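Local coordinates for alpha-1,2-Mannosidase (Trichoderma reesei, PDB 1HCU), which probably trims up to four alpha-1,2-linked mannose residues from N-linked high-mannose glycans as a calcium-dependent glycoside hydrolase of family 47, at residues P303-L308 and S337-T342; K253-D258 and G320-E325. One frame throughout, in Å; residues are numbered along the deposited sequence.

Contact 1 of 2, residues P303-L308 and S337-T342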
ATOM      1  N   PRO A 303       0.425  22.644   3.986  1.00 16.43           N
ATOM      2  CA  PRO A 303      -0.868  22.307   3.364  1.00 18.05           C
ATOM      3  C   PRO A 303      -0.804  21.543   2.032  1.00 18.62           C
ATOM      4  O   PRO A 303      -1.449  21.939   1.062  1.00 18.92           O
ATOM      5  CB  PRO A 303      -1.541  23.677   3.172  1.00 18.95           C
ATOM      6  CG  PRO A 303      -0.798  24.601   4.094  1.00 19.24           C
ATOM      7  CD  PRO A 303       0.618  24.103   4.019  1.00 16.72           C
ATOM      8  N   ASN A 304      -0.029  20.465   1.983  1.00 18.87           N
ATOM      9  CA  ASN A 304       0.086  19.659   0.771  1.00 19.01           C
ATOM     10  C   ASN A 304      -0.103  18.164   1.053  1.00 17.02           C
ATOM     11  O   ASN A 304       0.274  17.665   2.119  1.00 14.36           O
ATOM     12  CB  ASN A 304       1.432  19.901   0.063  1.00 24.27           C
ATOM     13  CG  ASN A 304       2.638  19.697   0.976  1.00 32.04           C
ATOM     14  OD1 ASN A 304       3.780  19.925   0.567  1.00 36.51           O
ATOM     15  ND2 ASN A 304       2.394  19.268   2.212  1.00 35.84           N
ATOM     16  N   SER A 305      -0.698  17.459   0.096  1.00 13.22           N
ATOM     17  CA  SER A 305      -0.942  16.036   0.255  1.00 13.42           C
ATOM     18  C   SER A 305      -1.150  15.379  -1.107  1.00 12.96           C
ATOM     19  O   SER A 305      -0.949  16.009  -2.140  1.00 13.48           O
ATOM     20  CB  SER A 305      -2.156  15.826   1.162  1.00 12.52           C
ATOM     21  OG  SER A 305      -2.192  14.517   1.693  1.00 12.29           O
ATOM     22  N   GLY A 306      -1.548  14.114  -1.121  1.00 14.44           N
ATOM     23  CA  GLY A 306      -1.739  13.446  -2.396  1.00 11.88           C
ATOM     24  C   GLY A 306      -2.387  12.097  -2.237  1.00 10.99           C
ATOM     25  O   GLY A 306      -2.790  11.718  -1.142  1.00 12.50           O
ATOM     26  N   HIS A 307      -2.460  11.357  -3.334  1.00 11.86           N
ATOM     27  CA  HIS A 307      -3.092  10.046  -3.334  1.00 11.05           C
ATOM     28  C   HIS A 307      -2.459   9.024  -2.380  1.00 12.18           C
ATOM     29  O   HIS A 307      -3.154   8.147  -1.868  1.00 12.24           O
ATOM     30  CB  HIS A 307      -3.114   9.507  -4.761  1.00 11.44           C
ATOM     31  CG  HIS A 307      -4.177   8.486  -5.005  1.00 12.81           C
ATOM     32  ND1 HIS A 307      -4.187   7.258  -4.379  1.00 12.22           N
ATOM     33  CD2 HIS A 307      -5.259   8.503  -5.819  1.00 13.01           C
ATOM     34  CE1 HIS A 307      -5.226   6.562  -4.800  1.00 12.47           C
ATOM     35  NE2 HIS A 307      -5.892   7.293  -5.674  1.00 13.99           N
ATOM     36  N   LEU A 308      -1.157   9.126  -2.131  1.00 12.51           N
ATOM     37  CA  LEU A 308      -0.503   8.169  -1.226  1.00 14.86           C
ATOM     38  C   LEU A 308      -1.044   8.298   0.193  1.00 14.77           C
ATOM     39  O   LEU A 308      -1.305   7.295   0.858  1.00 13.15           O
ATOM     40  CB  LEU A 308       1.026   8.368  -1.209  1.00 13.26           C
ATOM     41  CG  LEU A 308       1.824   7.964  -2.455  1.00 15.69           C
ATOM     42  CD1 LEU A 308       3.297   8.321  -2.262  1.00 14.41           C
ATOM     43  CD2 LEU A 308       1.668   6.466  -2.711  1.00 15.14           C
ATOM     44  N   SER A 337     -13.607  10.116   3.561  1.00 14.92           N
ATOM     45  CA  SER A 337     -14.570  10.999   2.927  1.00 15.14           C
ATOM     46  C   SER A 337     -13.915  12.209   2.276  1.00 15.23           C
ATOM     47  O   SER A 337     -14.229  12.563   1.136  1.00 17.09           O
ATOM     48  CB  SER A 337     -15.585  11.473   3.966  1.00 16.54           C
ATOM     49  OG  SER A 337     -16.457  12.436   3.417  1.00 20.73           O
ATOM     50  N   SER A 338     -13.001  12.847   2.998  1.00 14.11           N
ATOM     51  CA  SER A 338     -12.335  14.029   2.473  1.00 12.22           C
ATOM     52  C   SER A 338     -11.506  13.735   1.237  1.00 11.85           C
ATOM     53  O   SER A 338     -11.563  14.474   0.255  1.00 11.08           O
ATOM     54  CB  SER A 338     -11.458  14.663   3.551  1.00 12.61           C
ATOM     55  OG  SER A 338     -12.253  15.354   4.493  1.00 11.39           O
ATOM     56  N   TYR A 339     -10.737  12.654   1.289  1.00 10.69           N
ATOM     57  CA  TYR A 339      -9.902  12.279   0.162  1.00 10.07           C
ATOM     58  C   TYR A 339     -10.741  11.816  -1.030  1.00 10.75           C
ATOM     59  O   TYR A 339     -10.312  11.927  -2.179  1.00  7.88           O
ATOM     60  CB  TYR A 339      -8.893  11.219   0.606  1.00  9.86           C
ATOM     61  CG  TYR A 339      -7.681  11.832   1.281  1.00  9.40           C
ATOM     62  CD1 TYR A 339      -6.584  12.237   0.530  1.00  7.86           C
ATOM     63  CD2 TYR A 339      -7.655  12.064   2.665  1.00  9.19           C
ATOM     64  CE1 TYR A 339      -5.491  12.856   1.118  1.00  6.90           C
ATOM     65  CE2 TYR A 339      -6.558  12.688   3.266  1.00  7.11           C
ATOM     66  CZ  TYR A 339      -5.481  13.080   2.479  1.00  6.46           C
ATOM     67  OH  TYR A 339      -4.389  13.702   3.040  1.00  7.57           O
ATOM     68  N   PHE A 340     -11.945  11.314  -0.769  1.00 11.79           N
ATOM     69  CA  PHE A 340     -12.793  10.910  -1.882  1.00 12.82           C
ATOM     70  C   PHE A 340     -13.279  12.167  -2.601  1.00 11.93           C
ATOM     71  O   PHE A 340     -13.578  12.134  -3.790  1.00 13.78           O
ATOM     72  CB  PHE A 340     -13.998  10.101  -1.414  1.00 12.86           C
ATOM     73  CG  PHE A 340     -14.938   9.751  -2.527  1.00 12.60           C
ATOM     74  CD1 PHE A 340     -14.606   8.765  -3.453  1.00 13.58           C
ATOM     75  CD2 PHE A 340     -16.124  10.454  -2.691  1.00 10.90           C
ATOM     76  CE1 PHE A 340     -15.448   8.487  -4.530  1.00 16.23           C
ATOM     77  CE2 PHE A 340     -16.967  10.188  -3.759  1.00 14.85           C
ATOM     78  CZ  PHE A 340     -16.631   9.200  -4.684  1.00 13.75           C
ATOM     79  N   GLY A 341     -13.341  13.275  -1.866  1.00 13.27           N
ATOM     80  CA  GLY A 341     -13.769  14.540  -2.442  1.00 11.59           C
ATOM     81  C   GLY A 341     -12.820  15.031  -3.527  1.00 11.95           C
ATOM     82  O   GLY A 341     -13.199  15.883  -4.338  1.00 11.25           O
ATOM     83  N   THR A 342     -11.588  14.517  -3.546  1.00  9.78           N
ATOM     84  CA  THR A 342     -10.621  14.925  -4.577  1.00 11.65           C
ATOM     85  C   THR A 342     -10.856  14.073  -5.825  1.00 12.32           C
ATOM     86  O   THR A 342     -10.314  14.342  -6.897  1.00 11.20           O
ATOM     87  CB  THR A 342      -9.138  14.764  -4.115  1.00 10.45           C
ATOM     88  OG1 THR A 342      -8.857  13.385  -3.831  1.00 10.26           O
ATOM     89  CG2 THR A 342      -8.866  15.612  -2.873  1.00  7.56           C
TER
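The phenolic oxygen of Y339 is gripped by two groups: the hydroxyl of S305, with OG 2.7 Å from OH, and the backbone N-H of L293 on the adjoining strand. S305 OG lies in the plane of the Y339 ring, at its edge, and stands 3.7 Å from CZ. The side chain of S305 leaves the backbone toward the helix, and chi1 of -161° sets OG anti to the backbone N, where it meets Y339 OH. A weak bond between the same OG and L293 O adds to the tie. G306, next along, takes part through its backbone: its carbonyl O comes within 3.7 Å of Y339 CE1, oblique to the ring.

In family 47 enzymes helices are arranged as an alpha/alpha barrel, and here strand 300-306, of an antiparallel sheet, is pinned to helix 326-344 by one long aromatic side chain. S305 is itself bonded through its backbone to F355 of strand 354-356, and the F292 ring adds an edge-to-face contact with Y339 to the bonds at the phenolic oxygen.

On the helix, Y339 O accepts from both OG1 and N of T342. The bond from OG1, at 2.6 Å, comes in 19° out of the carbonyl plane with a C=O...OG1 angle of 146°, and it turns the threonine hydroxyl back onto its own helix; T342 N lies 3.2 Å from the same Y339 O. G306 lies about 6 Å from the side chain of E353, a predicted proton donor, and H307, the next residue, pairs its backbone with that of E353 and makes a weak bond from ND1 to OE2 of E393, another predicted active-site residue.

Contact 2 of 2, residues K253-D258 and G320-E325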
ATOM      1  N   LYS A 253      -0.493  -2.558  12.470  1.00 10.37           N
ATOM      2  CA  LYS A 253      -0.722  -3.859  11.852  1.00 12.27           C
ATOM      3  C   LYS A 253       0.032  -4.987  12.552  1.00 12.02           C
ATOM      4  O   LYS A 253      -0.423  -6.131  12.558  1.00 15.49           O
ATOM      5  CB  LYS A 253      -0.394  -3.817  10.356  1.00 10.97           C
ATOM      6  CG  LYS A 253      -1.469  -3.087   9.552  1.00 12.20           C
ATOM      7  CD  LYS A 253      -1.278  -3.228   8.049  1.00 11.09           C
ATOM      8  CE  LYS A 253      -2.425  -2.571   7.288  1.00 10.59           C
ATOM      9  NZ  LYS A 253      -2.262  -2.722   5.806  1.00 11.00           N
ATOM     10  N   MET A 254       1.172  -4.658  13.151  1.00 10.79           N
ATOM     11  CA  MET A 254       1.963  -5.636  13.886  1.00  8.42           C
ATOM     12  C   MET A 254       1.194  -5.989  15.151  1.00  8.82           C
ATOM     13  O   MET A 254       1.272  -7.118  15.647  1.00  8.77           O
ATOM     14  CB  MET A 254       3.337  -5.060  14.266  1.00  8.23           C
ATOM     15  CG  MET A 254       4.336  -4.984  13.123  1.00  8.66           C
ATOM     16  SD  MET A 254       4.390  -6.537  12.166  1.00 14.99           S
ATOM     17  CE  MET A 254       5.290  -7.596  13.272  1.00 13.50           C
ATOM     18  N   TYR A 255       0.442  -5.021  15.670  1.00  9.38           N
ATOM     19  CA  TYR A 255      -0.349  -5.249  16.879  1.00 10.44           C
ATOM     20  C   TYR A 255      -1.470  -6.238  16.592  1.00 11.21           C
ATOM     21  O   TYR A 255      -1.895  -6.978  17.479  1.00 11.68           O
ATOM     22  CB  TYR A 255      -0.941  -3.936  17.390  1.00  9.42           C
ATOM     23  CG  TYR A 255      -1.787  -4.079  18.637  1.00  9.76           C
ATOM     24  CD1 TYR A 255      -1.217  -4.413  19.870  1.00  9.41           C
ATOM     25  CD2 TYR A 255      -3.158  -3.843  18.591  1.00 10.64           C
ATOM     26  CE1 TYR A 255      -2.000  -4.501  21.029  1.00  7.23           C
ATOM     27  CE2 TYR A 255      -3.946  -3.927  19.736  1.00 11.41           C
ATOM     28  CZ  TYR A 255      -3.367  -4.252  20.947  1.00 11.53           C
ATOM     29  OH  TYR A 255      -4.176  -4.317  22.065  1.00 16.05           O
ATOM     30  N   LEU A 256      -1.958  -6.232  15.352  1.00 11.03           N
ATOM     31  CA  LEU A 256      -3.018  -7.149  14.951  1.00 10.50           C
ATOM     32  C   LEU A 256      -2.364  -8.524  14.793  1.00 11.02           C
ATOM     33  O   LEU A 256      -2.929  -9.546  15.198  1.00  8.54           O
ATOM     34  CB  LEU A 256      -3.629  -6.711  13.611  1.00 11.08           C
ATOM     35  CG  LEU A 256      -5.043  -7.185  13.233  1.00 14.93           C
ATOM     36  CD1 LEU A 256      -5.268  -7.039  11.720  1.00 12.22           C
ATOM     37  CD2 LEU A 256      -5.245  -8.623  13.638  1.00 16.11           C
ATOM     38  N   TYR A 257      -1.165  -8.542  14.208  1.00  8.92           N
ATOM     39  CA  TYR A 257      -0.445  -9.789  13.984  1.00  9.17           C
ATOM     40  C   TYR A 257      -0.170 -10.525  15.298  1.00  8.10           C
ATOM     41  O   TYR A 257      -0.180 -11.748  15.339  1.00  8.05           O
ATOM     42  CB  TYR A 257       0.867  -9.531  13.221  1.00  8.85           C
ATOM     43  CG  TYR A 257       1.559 -10.811  12.795  1.00 11.34           C
ATOM     44  CD1 TYR A 257       2.656 -11.310  13.505  1.00 12.14           C
ATOM     45  CD2 TYR A 257       1.069 -11.567  11.726  1.00 10.83           C
ATOM     46  CE1 TYR A 257       3.246 -12.540  13.160  1.00 15.07           C
ATOM     47  CE2 TYR A 257       1.650 -12.791  11.376  1.00 13.37           C
ATOM     48  CZ  TYR A 257       2.733 -13.271  12.094  1.00 13.71           C
ATOM     49  OH  TYR A 257       3.286 -14.479  11.746  1.00 14.46           O
ATOM     50  N   ASP A 258       0.073  -9.773  16.366  1.00 11.16           N
ATOM     51  CA  ASP A 258       0.316 -10.343  17.696  1.00 12.15           C
ATOM     52  C   ASP A 258       0.289  -9.203  18.724  1.00 12.01           C
ATOM     53  O   ASP A 258       1.294  -8.538  18.954  1.00 11.78           O
ATOM     54  CB  ASP A 258       1.664 -11.080  17.744  1.00 13.95           C
ATOM     55  CG  ASP A 258       1.907 -11.769  19.084  1.00 17.35           C
ATOM     56  OD1 ASP A 258       2.859 -12.567  19.188  1.00 19.58           O
ATOM     57  OD2 ASP A 258       1.148 -11.509  20.039  1.00 19.13           O
ATOM     58  N   GLY A 320      -8.853   1.961  15.208  1.00 12.54           N
ATOM     59  CA  GLY A 320     -10.041   2.132  16.029  1.00 13.28           C
ATOM     60  C   GLY A 320     -10.723   0.805  16.321  1.00 12.88           C
ATOM     61  O   GLY A 320     -11.300   0.612  17.392  1.00 13.21           O
ATOM     62  N   ILE A 321     -10.664  -0.115  15.363  1.00 13.38           N
ATOM     63  CA  ILE A 321     -11.259  -1.436  15.538  1.00 12.34           C
ATOM     64  C   ILE A 321     -10.451  -2.208  16.579  1.00 12.96           C
ATOM     65  O   ILE A 321     -10.984  -2.622  17.601  1.00 13.55           O
ATOM     66  CB  ILE A 321     -11.248  -2.235  14.214  1.00 10.84           C
ATOM     67  CG1 ILE A 321     -12.165  -1.565  13.198  1.00 11.24           C
ATOM     68  CG2 ILE A 321     -11.718  -3.666  14.447  1.00  9.98           C
ATOM     69  CD1 ILE A 321     -12.117  -2.213  11.849  1.00  6.90           C
ATOM     70  N   LEU A 322      -9.159  -2.384  16.312  1.00 13.82           N
ATOM     71  CA  LEU A 322      -8.268  -3.107  17.216  1.00 14.45           C
ATOM     72  C   LEU A 322      -8.195  -2.523  18.620  1.00 16.14           C
ATOM     73  O   LEU A 322      -7.926  -3.244  19.576  1.00 18.46           O
ATOM     74  CB  LEU A 322      -6.856  -3.166  16.633  1.00 13.10           C
ATOM     75  CG  LEU A 322      -6.479  -4.249  15.616  1.00 15.85           C
ATOM     76  CD1 LEU A 322      -7.637  -4.570  14.706  1.00 15.71           C
ATOM     77  CD2 LEU A 322      -5.273  -3.766  14.811  1.00 12.71           C
ATOM     78  N   LEU A 323      -8.427  -1.224  18.762  1.00 15.67           N
ATOM     79  CA  LEU A 323      -8.346  -0.608  20.086  1.00 15.74           C
ATOM     80  C   LEU A 323      -9.684  -0.230  20.698  1.00 16.50           C
ATOM     81  O   LEU A 323      -9.719   0.318  21.795  1.00 15.86           O
ATOM     82  CB  LEU A 323      -7.460   0.637  20.029  1.00 13.51           C
ATOM     83  CG  LEU A 323      -6.009   0.356  19.658  1.00 14.98           C
ATOM     84  CD1 LEU A 323      -5.286   1.657  19.422  1.00 11.82           C
ATOM     85  CD2 LEU A 323      -5.350  -0.463  20.770  1.00 13.64           C
ATOM     86  N   ASN A 324     -10.776  -0.528  19.999  1.00 17.64           N
ATOM     87  CA  ASN A 324     -12.114  -0.183  20.485  1.00 20.70           C
ATOM     88  C   ASN A 324     -12.226   1.303  20.812  1.00 19.76           C
ATOM     89  O   ASN A 324     -12.880   1.682  21.782  1.00 20.04           O
ATOM     90  CB  ASN A 324     -12.482  -0.990  21.734  1.00 23.80           C
ATOM     91  CG  ASN A 324     -12.677  -2.467  21.444  1.00 28.28           C
ATOM     92  OD1 ASN A 324     -13.508  -2.851  20.618  1.00 32.17           O
ATOM     93  ND2 ASN A 324     -11.912  -3.307  22.131  1.00 30.78           N
ATOM     94  N   GLU A 325     -11.582   2.134  19.997  1.00 19.37           N
ATOM     95  CA  GLU A 325     -11.600   3.584  20.172  1.00 19.17           C
ATOM     96  C   GLU A 325     -12.334   4.280  19.034  1.00 16.58           C
ATOM     97  O   GLU A 325     -11.793   4.433  17.943  1.00 16.96           O
ATOM     98  CB  GLU A 325     -10.169   4.128  20.235  1.00 21.73           C
ATOM     99  CG  GLU A 325      -9.445   3.861  21.534  1.00 26.83           C
ATOM    100  CD  GLU A 325     -10.124   4.527  22.715  1.00 31.18           C
ATOM    101  OE1 GLU A 325     -10.533   5.707  22.588  1.00 33.15           O
ATOM    102  OE2 GLU A 325     -10.240   3.873  23.773  1.00 34.11           O
TER
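L322 is the bump of this contact, reaching from the last turn of one helix into a hollow formed by the consecutive residues Y255 and L256 on the last turn of the other. Its methyl CD2 rests on L256 CB at 3.6 Å, and its CD1 lies beside L256 CG at 4.0 Å. The two side chains cross at about a right angle. With CG of L322 anti to its own carbonyl carbon (chi1 -84°), the fork is swung to the L256 side, while its CB stays 4.2 Å from CD2 of the Y255 ring.

That ring answers with a bump of its own. Y255 CE2 rests against the carbonyl O of L322, which lies near the ring plane at 4.0 Å, and against L323 CD2, which approaches the same carbon obliquely at 3.9 Å. K266 of helix 263-280 touches both Y255 and L323. With an alanine here in place of L322, the fork is gone, and L256 CB and CG would probably lose their apolar partner on this helix, opening a gap between the two helix ends.

N324, with positive phi, is the first residue to leave helical angles, in a Schellman motif in which E325 N bonds to G320 O at 3.0 Å, and E325 then serves as the N-cap of the following helix. V482, on strand 481-483, also packs on L256. Apolar side chains wedged between helix ends in this way are consistent with the packing of neighbouring helices in the alpha/alpha barrel of family 47.

Overall arrangement
Contact 1 is buried and contact 2 belongs to the surface, and their chemistry divides accordingly. In contact 1 a strand meets a helix through a hydroxyl pair at their buried junction, close to predicted active-site residues; contact 2 joins two helix ends by apolar shape alone, away from the annotated sites. They share no element, yet the chain threads between them: strand 300-306 of contact 1 leads to helix 312-323 of contact 2, which leads to helix 326-344 of contact 1. All four segments lie in the family 47 region. The centres lie 24 Å apart and the nearest atoms about 11 Å, so the two do not touch.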